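Local coordinates for DNA binding protein (PDB 4NB5) that represses transcription of the MmpS2-MmpL2, MmpS4-MmpL4 and MmpS5-MmpL5 transport systems and controls its own gene by binding promoter DNA as a MarR-type homodimer, at the 1,3-dihydroxypropan-2-yl octadecanoate site. Sequence-based numbering; all coordinates share one arbitrary frame. Chains: chain A/B, DNA binding protein.

The 1,3-dihydroxypropan-2-yl octadecanoate site. Residues chain A 30, 76-77, 106-107, 109-110, 113; chain B 26, 30, 32, 77, 79, 103-104, 106-107. With 2JT (1,3-dihydroxypropan-2-yl octadecanoate), chain C.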
# COMPACT_ATOMS: atom_id res chain seq x y z
N ARG A 30 1.53 -10.93 5.40
CA ARG A 30 2.82 -10.59 4.81
C ARG A 30 3.62 -11.84 4.46
O ARG A 30 4.85 -11.81 4.40
CB ARG A 30 3.63 -9.71 5.76
CG ARG A 30 3.02 -8.34 6.02
CD ARG A 30 4.10 -7.29 6.26
NE ARG A 30 4.29 -6.43 5.09
CZ ARG A 30 5.35 -5.64 4.91
NH1 ARG A 30 6.33 -5.60 5.79
NH2 ARG A 30 5.43 -4.89 3.82
N GLN A 76 16.15 -14.42 14.72
CA GLN A 76 16.83 -13.89 13.54
C GLN A 76 16.37 -12.47 13.20
O GLN A 76 17.17 -11.62 12.79
CB GLN A 76 16.57 -14.80 12.34
CG GLN A 76 17.14 -14.29 11.03
CD GLN A 76 16.55 -15.00 9.83
OE1 GLN A 76 15.54 -15.70 9.93
NE2 GLN A 76 17.19 -14.82 8.68
N PHE A 77 15.07 -12.21 13.35
CA PHE A 77 14.52 -10.91 13.04
C PHE A 77 14.79 -9.86 14.13
O PHE A 77 14.52 -8.68 13.92
CB PHE A 77 13.02 -11.02 12.76
CG PHE A 77 12.70 -11.43 11.33
CD1 PHE A 77 13.33 -12.50 10.74
CD2 PHE A 77 11.75 -10.73 10.59
CE1 PHE A 77 13.03 -12.89 9.45
CE2 PHE A 77 11.46 -11.10 9.29
CZ PHE A 77 12.09 -12.18 8.72
N GLU A 106 18.13 -5.07 12.91
CA GLU A 106 18.29 -6.22 12.04
C GLU A 106 17.84 -5.91 10.61
O GLU A 106 18.40 -6.45 9.65
CB GLU A 106 17.54 -7.44 12.58
CG GLU A 106 18.20 -8.05 13.82
CD GLU A 106 19.70 -8.22 13.65
OE1 GLU A 106 20.11 -8.85 12.65
OE2 GLU A 106 20.47 -7.72 14.50
N ARG A 107 16.84 -5.05 10.45
CA ARG A 107 16.39 -4.66 9.11
C ARG A 107 17.49 -3.89 8.39
O ARG A 107 17.67 -4.02 7.17
CB ARG A 107 15.12 -3.81 9.18
CG ARG A 107 13.87 -4.60 9.46
CD ARG A 107 12.62 -3.83 9.04
NE ARG A 107 12.34 -3.99 7.61
CZ ARG A 107 11.66 -5.01 7.10
NH1 ARG A 107 11.19 -5.97 7.88
NH2 ARG A 107 11.45 -5.07 5.79
N ARG A 109 20.68 -4.33 8.78
CA ARG A 109 21.64 -5.34 8.36
C ARG A 109 21.13 -6.11 7.14
O ARG A 109 21.91 -6.41 6.22
CB ARG A 109 21.96 -6.30 9.52
CG ARG A 109 22.62 -5.61 10.69
CD ARG A 109 23.05 -6.59 11.77
NE ARG A 109 23.99 -7.58 11.25
CZ ARG A 109 23.77 -8.89 11.18
NH1 ARG A 109 22.63 -9.42 11.62
NH2 ARG A 109 24.71 -9.68 10.69
N ALA A 110 19.83 -6.40 7.11
CA ALA A 110 19.22 -7.08 5.97
C ALA A 110 19.31 -6.21 4.71
O ALA A 110 19.57 -6.70 3.60
CB ALA A 110 17.78 -7.43 6.27
N GLU A 113 22.76 -6.36 3.28
CA GLU A 113 22.97 -7.61 2.57
C GLU A 113 22.32 -7.54 1.19
O GLU A 113 22.91 -7.95 0.19
CB GLU A 113 22.41 -8.79 3.38
CG GLU A 113 22.68 -10.11 2.71
CD GLU A 113 22.08 -11.30 3.45
OE1 GLU A 113 21.53 -11.11 4.56
OE2 GLU A 113 22.17 -12.42 2.90
N TYR B 26 18.17 -15.08 -0.50
CA TYR B 26 17.88 -13.97 0.41
C TYR B 26 16.45 -14.08 0.95
O TYR B 26 16.20 -13.89 2.15
CB TYR B 26 18.08 -12.63 -0.31
CG TYR B 26 17.80 -11.44 0.57
CD1 TYR B 26 16.53 -10.91 0.68
CD2 TYR B 26 18.82 -10.86 1.33
CE1 TYR B 26 16.27 -9.83 1.49
CE2 TYR B 26 18.57 -9.78 2.14
CZ TYR B 26 17.30 -9.26 2.22
OH TYR B 26 17.05 -8.19 3.04
N ARG B 30 14.81 -15.83 4.99
CA ARG B 30 13.92 -15.02 5.82
C ARG B 30 12.50 -15.54 5.82
O ARG B 30 11.54 -14.78 6.03
CB ARG B 30 13.97 -13.58 5.32
CG ARG B 30 15.31 -12.99 5.57
CD ARG B 30 15.51 -11.64 4.94
NE ARG B 30 16.79 -11.11 5.39
CZ ARG B 30 17.97 -11.53 4.96
NH1 ARG B 30 18.06 -12.48 4.03
NH2 ARG B 30 19.08 -10.99 5.45
N LEU B 32 10.61 -16.41 3.54
CA LEU B 32 9.79 -16.15 2.36
C LEU B 32 10.12 -17.22 1.32
O LEU B 32 11.06 -17.99 1.49
CB LEU B 32 10.06 -14.74 1.83
CG LEU B 32 9.69 -13.60 2.79
CD1 LEU B 32 10.01 -12.26 2.16
CD2 LEU B 32 8.22 -13.68 3.19
N PHE B 77 3.79 -6.52 -1.65
CA PHE B 77 4.97 -5.89 -1.06
C PHE B 77 5.30 -4.53 -1.70
O PHE B 77 6.04 -3.74 -1.12
CB PHE B 77 6.19 -6.81 -1.14
CG PHE B 77 6.10 -8.03 -0.26
CD1 PHE B 77 5.23 -8.07 0.82
CD2 PHE B 77 6.89 -9.13 -0.51
CE1 PHE B 77 5.16 -9.19 1.64
CE2 PHE B 77 6.83 -10.26 0.29
CZ PHE B 77 5.96 -10.29 1.37
N PHE B 79 6.60 -4.06 -4.90
CA PHE B 79 7.76 -4.05 -5.78
C PHE B 79 7.44 -4.12 -7.27
O PHE B 79 8.15 -3.54 -8.08
CB PHE B 79 8.72 -5.20 -5.46
CG PHE B 79 9.35 -5.11 -4.09
CD1 PHE B 79 10.17 -4.05 -3.76
CD2 PHE B 79 9.13 -6.10 -3.15
CE1 PHE B 79 10.75 -3.97 -2.51
CE2 PHE B 79 9.71 -6.03 -1.90
CZ PHE B 79 10.53 -4.96 -1.58
N GLY B 103 8.36 -0.09 -2.15
CA GLY B 103 8.39 -1.12 -1.12
C GLY B 103 8.46 -0.51 0.28
O GLY B 103 7.77 -0.97 1.20
N GLU B 104 9.29 0.51 0.44
CA GLU B 104 9.40 1.18 1.73
C GLU B 104 8.11 1.89 2.12
O GLU B 104 7.78 1.99 3.30
CB GLU B 104 10.57 2.15 1.76
CG GLU B 104 11.89 1.52 2.13
CD GLU B 104 11.86 0.83 3.49
OE1 GLU B 104 12.31 -0.33 3.56
OE2 GLU B 104 11.39 1.44 4.47
N GLU B 106 5.15 0.76 1.45
CA GLU B 106 4.31 -0.31 1.95
C GLU B 106 4.71 -0.64 3.39
O GLU B 106 3.86 -0.96 4.22
CB GLU B 106 4.40 -1.55 1.07
CG GLU B 106 3.77 -2.80 1.68
CD GLU B 106 2.27 -2.67 1.85
OE1 GLU B 106 1.66 -3.59 2.42
OE2 GLU B 106 1.71 -1.64 1.42
N ARG B 107 6.00 -0.54 3.70
CA ARG B 107 6.47 -0.76 5.07
C ARG B 107 5.91 0.28 6.03
O ARG B 107 5.61 -0.04 7.19
CB ARG B 107 7.99 -0.77 5.15
CG ARG B 107 8.59 -2.11 4.83
CD ARG B 107 9.65 -2.52 5.84
NE ARG B 107 9.24 -2.29 7.23
CZ ARG B 107 8.69 -3.21 8.03
NH1 ARG B 107 8.46 -4.44 7.60
NH2 ARG B 107 8.37 -2.89 9.27
C10 2JT C . 11.83 -7.86 1.26
C13 2JT C . 12.20 -9.80 4.77
C15 2JT C . 13.89 -8.62 6.18
C17 2JT C . 14.73 -9.31 8.40
C20 2JT C . 18.32 -10.66 8.53
C21 2JT C . 19.25 -9.83 9.32
C22 2JT C . 20.57 -9.61 8.57
C24 2JT C . 22.35 -10.73 7.30
O01 2JT C . 10.36 -6.55 3.69
C02 2JT C . 10.73 -6.00 2.69
O03 2JT C . 9.68 -5.56 1.95
C04 2JT C . 9.43 -4.41 1.53
C05 2JT C . 10.07 -3.36 2.39
O06 2JT C . 10.98 -2.63 1.67
C07 2JT C . 7.86 -4.58 1.65
O08 2JT C . 7.32 -3.56 1.32
C09 2JT C . 11.98 -6.38 1.82
C11 2JT C . 12.45 -8.90 2.21
C12 2JT C . 11.85 -8.77 3.67
C14 2JT C . 12.45 -9.13 6.11
C16 2JT C . 14.31 -8.21 7.52
C18 2JT C . 15.90 -10.02 7.91
C19 2JT C . 16.85 -10.56 9.01
C23 2JT C . 21.45 -10.78 8.45
C25 2JT C . 22.85 -12.16 7.13
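A fatty-acid glycerol ester, 2JT, threads between the two subunits of this MarR-type dimer, largely buried although poorly ordered; the structure alone does not show whether it is a natural effector or was carried through purification. B:Arg30 crosses the tail obliquely near C18. Its CB lies 4.1 Å from CZ of A:Phe77, and CG (anti to the carbonyl carbon, chi1 -67°) is 3.8 Å from ligand C18. The side chain then runs extended from CG to NE, so that CD packs against C18 at 3.4 Å and NE sits 3.5 Å from C20. CZ lies near C20 and A:Glu113 OE1. At the tip NH1 gives an in-plane hydrogen bond to a lone pair of the B:Tyr26 backbone O, while NH2 forms a salt bridge to A:Glu113 OE1 at 2.6 Å, from above the carboxylate plane. Arginine suits this place because its methylenes line an apolar tail while its charged end joins the subunits. One guanidinium face rests over the rim of the B:Tyr26 ring. A:Phe77 offers a flat apolar surface, with ligand C17 over its centre, and the small A:Ala110 appears to let helix 99-124 approach the tail. At the polar end, the poorly ordered A:Arg107 donates an in-plane hydrogen bond from NH2 to the ester carbonyl O01, 2.8 Å away. B:Phe79 touches glycerol C04 with CZ. Hydroxyl O08 has one hydrogen to share between two backbone carbonyls, meeting a lone pair of poorly ordered B:Phe77 O at 2.8 Å and B:Gly103 O from 31° above the carbonyl plane; glycine may leave room for the glycerol head. The other hydroxyl, O06, lies 3.3 Å from B:Glu104 OE1, above the carboxylate plane.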